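Local coordinates for autoinducer 2-binding protein LsrB (Clostridium saccharobutylicum DSM 13864, PDB 6DSP), which binds the quorum-sensing signal autoinducer-2, in its cyclic tetrahydroxytetrahydrofuran form, as a receptor of the periplasmic binding protein type, at residues N61-K73 with L84-L96. Residues are numbered along the deposited sequence; the frame is centred on the assembly and turned at random.
Sequences NASAASQVSVINK and LSSVDAAGVKDAL
Two neighbouring helices of the Rossmann-like N-terminal lobe of a periplasmic binding protein pack here, 64-73 beside 89-96, with the loop after strand 81-84. Their axes run nearly parallel (19°) and approach to 8.8 Å. Gln67 carries the polar part, its CG anti to the carbonyl carbon (chi1 -65°) and its extended chain reaching the loop backbone. Gln67 OE1 accepts from Val87 N at 3.0 Å, almost straight (173°). Gln67 NE2 donates to Ser85 O at 2.8 Å, close to its own amide plane. NE2 also binds Pro28 O, so three bonds fix the rotation of this buried amide. Val87 CG2 packs against the first turn of helix 64-73, 3.4 Å from Ala64 N. Gly91 CA lies 4.2 Å from Ala64 CB. Val92 is a knob set among Ala64, Gln67, Val68 and Ile71. The Ile71 and Leu96 side chains cross at about a right angle, Ile71 CD1 3.9 Å from Leu96 CD2, while Ala95 CB meets Val68 CG1 and Ile71 CG2. A water donates to both Asn72 OD1 and Ala95 O. Ser63 OG and Asp88 OD2 cap the two helices, accepting from Ser66 N and Gly91 N; Asp88 OD1 is hydrogen-bonded to Thr164 OG1. Ser85 OG bonds the pocket residue Asp110, and the Ser85 side chain lies about 5 Å from bound autoinducer-2. On the sheet side, Ile27 of strand 23-27 touches Gln67, Ile71 and Leu84, and Val106 of strand 105-109 touches Leu96.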
loop_
_atom_site.group_PDB
_atom_site.type_symbol
_atom_site.label_atom_id
_atom_site.label_comp_id
_atom_site.label_asym_id
_atom_site.label_seq_id
_atom_site.Cartn_x
_atom_site.Cartn_y
_atom_site.Cartn_z
ATOM N N ASN A 61 1.627 -16.124 -2.783
ATOM C CA ASN A 61 2.856 -15.466 -3.186
ATOM C C ASN A 61 2.510 -14.211 -3.957
ATOM O O ASN A 61 1.581 -14.219 -4.774
ATOM C CB ASN A 61 3.621 -16.364 -4.162
ATOM C CG ASN A 61 3.977 -17.636 -3.556
ATOM O OD1 ASN A 61 4.912 -17.703 -2.765
ATOM N ND2 ASN A 61 3.238 -18.662 -3.883
ATOM N N ALA A 62 3.296 -13.167 -3.734
ATOM C CA ALA A 62 3.150 -11.934 -4.495
ATOM C C ALA A 62 3.875 -12.154 -5.814
ATOM O O ALA A 62 5.102 -12.074 -5.877
ATOM C CB ALA A 62 3.739 -10.762 -3.708
ATOM N N SER A 63 3.116 -12.394 -6.881
ATOM C CA SER A 63 3.706 -12.812 -8.156
ATOM C C SER A 63 2.849 -12.304 -9.308
ATOM O O SER A 63 1.655 -12.614 -9.349
ATOM C CB SER A 63 3.716 -14.343 -8.166
ATOM O OG SER A 63 3.856 -14.833 -9.483
ATOM N N ALA A 64 3.440 -11.567 -10.259
ATOM C CA ALA A 64 2.648 -11.093 -11.396
ATOM C C ALA A 64 2.064 -12.260 -12.189
ATOM O O ALA A 64 0.890 -12.226 -12.587
ATOM C CB ALA A 64 3.515 -10.236 -12.322
ATOM N N ALA A 65 2.862 -13.317 -12.402
ATOM C CA ALA A 65 2.352 -14.487 -13.118
ATOM C C ALA A 65 1.147 -15.088 -12.383
ATOM O O ALA A 65 0.160 -15.501 -13.014
ATOM C CB ALA A 65 3.463 -15.522 -13.292
ATOM N N SER A 66 1.200 -15.146 -11.058
ATOM C CA SER A 66 0.048 -15.637 -10.327
ATOM C C SER A 66 -1.144 -14.729 -10.523
ATOM O O SER A 66 -2.274 -15.208 -10.696
ATOM C CB SER A 66 0.341 -15.737 -8.864
ATOM O OG SER A 66 -0.821 -16.171 -8.216
ATOM N N GLN A 67 -0.930 -13.404 -10.483
ATOM C CA GLN A 67 -2.070 -12.496 -10.649
ATOM C C GLN A 67 -2.684 -12.630 -12.039
ATOM O O GLN A 67 -3.920 -12.599 -12.170
ATOM C CB GLN A 67 -1.697 -11.040 -10.365
ATOM C CG GLN A 67 -1.316 -10.814 -8.912
ATOM C CD GLN A 67 -1.263 -9.333 -8.592
ATOM O OE1 GLN A 67 -0.636 -8.548 -9.329
ATOM N NE2 GLN A 67 -1.927 -8.927 -7.534
ATOM N N VAL A 68 -1.851 -12.841 -13.084
ATOM C CA VAL A 68 -2.397 -13.081 -14.416
ATOM C C VAL A 68 -3.305 -14.304 -14.385
ATOM O O VAL A 68 -4.386 -14.295 -14.985
ATOM C CB VAL A 68 -1.255 -13.255 -15.433
ATOM C CG1 VAL A 68 -1.792 -13.789 -16.749
ATOM C CG2 VAL A 68 -0.540 -11.923 -15.658
ATOM N N SER A 69 -2.866 -15.379 -13.705
ATOM C CA SER A 69 -3.690 -16.586 -13.664
ATOM C C SER A 69 -5.004 -16.304 -12.955
ATOM O O SER A 69 -6.062 -16.791 -13.384
ATOM C CB SER A 69 -2.989 -17.720 -12.921
ATOM O OG SER A 69 -3.895 -18.841 -12.840
ATOM N N VAL A 70 -4.966 -15.537 -11.860
ATOM C CA VAL A 70 -6.195 -15.214 -11.140
ATOM C C VAL A 70 -7.131 -14.385 -12.018
ATOM O O VAL A 70 -8.347 -14.642 -12.076
ATOM C CB VAL A 70 -5.875 -14.474 -9.823
ATOM C CG1 VAL A 70 -7.137 -13.955 -9.167
ATOM C CG2 VAL A 70 -5.089 -15.366 -8.854
ATOM N N ILE A 71 -6.584 -13.372 -12.703
ATOM C CA ILE A 71 -7.387 -12.550 -13.617
ATOM C C ILE A 71 -8.020 -13.422 -14.700
ATOM O O ILE A 71 -9.227 -13.338 -14.943
ATOM C CB ILE A 71 -6.502 -11.458 -14.256
ATOM C CG1 ILE A 71 -6.057 -10.450 -13.181
ATOM C CG2 ILE A 71 -7.242 -10.770 -15.413
ATOM C CD1 ILE A 71 -4.826 -9.663 -13.610
ATOM N N ASN A 72 -7.204 -14.236 -15.392
ATOM C CA ASN A 72 -7.728 -15.068 -16.480
ATOM C C ASN A 72 -8.833 -15.985 -15.994
ATOM O O ASN A 72 -9.853 -16.142 -16.683
ATOM C CB ASN A 72 -6.612 -15.920 -17.065
ATOM C CG ASN A 72 -5.580 -15.122 -17.860
ATOM O OD1 ASN A 72 -5.776 -13.937 -18.234
ATOM N ND2 ASN A 72 -4.472 -15.797 -18.138
ATOM N N LYS A 73 -8.641 -16.630 -14.835
ATOM C CA LYS A 73 -9.656 -17.564 -14.351
ATOM C C LYS A 73 -10.953 -16.822 -14.023
ATOM O O LYS A 73 -12.047 -17.307 -14.313
ATOM C CB LYS A 73 -9.141 -18.324 -13.136
ATOM C CG LYS A 73 -10.154 -19.275 -12.537
ATOM C CD LYS A 73 -9.550 -20.112 -11.411
ATOM C CE LYS A 73 -10.581 -21.079 -10.848
ATOM N NZ LYS A 73 -9.942 -22.163 -10.060
ATOM N N LEU A 84 -8.234 -4.808 -8.599
ATOM C CA LEU A 84 -6.908 -5.417 -8.441
ATOM C C LEU A 84 -5.923 -4.474 -7.768
ATOM O O LEU A 84 -5.840 -3.298 -8.143
ATOM C CB LEU A 84 -6.333 -5.751 -9.845
ATOM C CG LEU A 84 -4.862 -6.146 -9.966
ATOM C CD1 LEU A 84 -4.640 -7.511 -9.355
ATOM C CD2 LEU A 84 -4.418 -6.112 -11.405
ATOM N N SER A 85 -5.122 -5.012 -6.856
ATOM C CA SER A 85 -3.895 -4.348 -6.402
ATOM C C SER A 85 -2.717 -5.102 -7.015
ATOM O O SER A 85 -2.541 -6.307 -6.770
ATOM C CB SER A 85 -3.777 -4.350 -4.881
ATOM O OG SER A 85 -2.522 -3.762 -4.550
ATOM N N SER A 86 -1.963 -4.409 -7.853
ATOM C CA SER A 86 -0.965 -5.039 -8.710
ATOM C C SER A 86 0.413 -5.131 -8.057
ATOM O O SER A 86 0.905 -4.139 -7.497
ATOM C CB SER A 86 -0.891 -4.207 -9.992
ATOM O OG SER A 86 0.194 -4.560 -10.789
ATOM N N VAL A 87 1.047 -6.313 -8.167
ATOM C CA VAL A 87 2.435 -6.463 -7.723
ATOM C C VAL A 87 3.432 -5.936 -8.751
ATOM O O VAL A 87 4.573 -5.636 -8.387
ATOM C CB VAL A 87 2.781 -7.904 -7.337
ATOM C CG1 VAL A 87 1.880 -8.443 -6.267
ATOM C CG2 VAL A 87 2.756 -8.789 -8.512
ATOM N N ASP A 88 3.041 -5.858 -10.018
ATOM C CA ASP A 88 3.878 -5.369 -11.107
ATOM C C ASP A 88 2.940 -4.985 -12.234
ATOM O O ASP A 88 2.282 -5.859 -12.840
ATOM C CB ASP A 88 4.856 -6.426 -11.618
ATOM C CG ASP A 88 5.696 -5.872 -12.734
ATOM O OD1 ASP A 88 6.511 -4.973 -12.483
ATOM O OD2 ASP A 88 5.519 -6.285 -13.875
ATOM N N ALA A 89 2.893 -3.709 -12.564
ATOM C CA ALA A 89 1.899 -3.264 -13.536
ATOM C C ALA A 89 2.144 -3.886 -14.894
ATOM O O ALA A 89 1.211 -4.352 -15.552
ATOM C CB ALA A 89 1.910 -1.739 -13.633
ATOM N N ALA A 90 3.392 -3.875 -15.363
ATOM C CA ALA A 90 3.669 -4.342 -16.706
ATOM C C ALA A 90 3.245 -5.788 -16.863
ATOM O O ALA A 90 2.764 -6.184 -17.926
ATOM C CB ALA A 90 5.153 -4.162 -17.037
ATOM N N GLY A 91 3.419 -6.596 -15.823
ATOM C CA GLY A 91 3.122 -8.021 -15.899
ATOM C C GLY A 91 1.662 -8.373 -15.910
ATOM O O GLY A 91 1.337 -9.536 -16.162
ATOM N N VAL A 92 0.763 -7.426 -15.680
ATOM C CA VAL A 92 -0.660 -7.725 -15.791
ATOM C C VAL A 92 -1.339 -6.935 -16.891
ATOM O O VAL A 92 -2.556 -7.086 -17.083
ATOM C CB VAL A 92 -1.412 -7.528 -14.460
ATOM C CG1 VAL A 92 -0.964 -8.578 -13.460
ATOM C CG2 VAL A 92 -1.250 -6.094 -13.955
ATOM N N LYS A 93 -0.598 -6.114 -17.635
ATOM C CA LYS A 93 -1.219 -5.263 -18.649
ATOM C C LYS A 93 -2.007 -6.094 -19.669
ATOM O O LYS A 93 -3.174 -5.799 -19.966
ATOM C CB LYS A 93 -0.173 -4.373 -19.325
ATOM C CG LYS A 93 -0.755 -3.321 -20.250
ATOM C CD LYS A 93 0.321 -2.459 -20.851
ATOM C CE LYS A 93 -0.315 -1.323 -21.628
ATOM N NZ LYS A 93 0.670 -0.483 -22.346
ATOM N N ASP A 94 -1.372 -7.126 -20.256
ATOM C CA ASP A 94 -2.041 -7.914 -21.293
ATOM C C ASP A 94 -3.270 -8.634 -20.743
ATOM O O ASP A 94 -4.326 -8.673 -21.399
ATOM C CB ASP A 94 -1.092 -8.938 -21.905
ATOM C CG ASP A 94 0.030 -8.312 -22.705
ATOM O OD1 ASP A 94 0.041 -7.103 -22.989
ATOM O OD2 ASP A 94 0.940 -9.070 -23.070
ATOM N N ALA A 95 -3.180 -9.187 -19.534
ATOM C CA ALA A 95 -4.333 -9.884 -18.984
ATOM C C ALA A 95 -5.491 -8.916 -18.748
ATOM O O ALA A 95 -6.660 -9.290 -18.902
ATOM C CB ALA A 95 -3.934 -10.557 -17.676
ATOM N N LEU A 96 -5.194 -7.671 -18.336
ATOM C CA LEU A 96 -6.263 -6.709 -18.091
ATOM C C LEU A 96 -6.856 -6.201 -19.387
ATOM O O LEU A 96 -8.062 -5.927 -19.441
ATOM C CB LEU A 96 -5.733 -5.548 -17.237
ATOM C CG LEU A 96 -5.400 -5.959 -15.777
ATOM C CD1 LEU A 96 -4.821 -4.760 -15.025
ATOM C CD2 LEU A 96 -6.610 -6.516 -15.026
HETATM O O HOH W 1 -7.719 -12.035 -18.794
#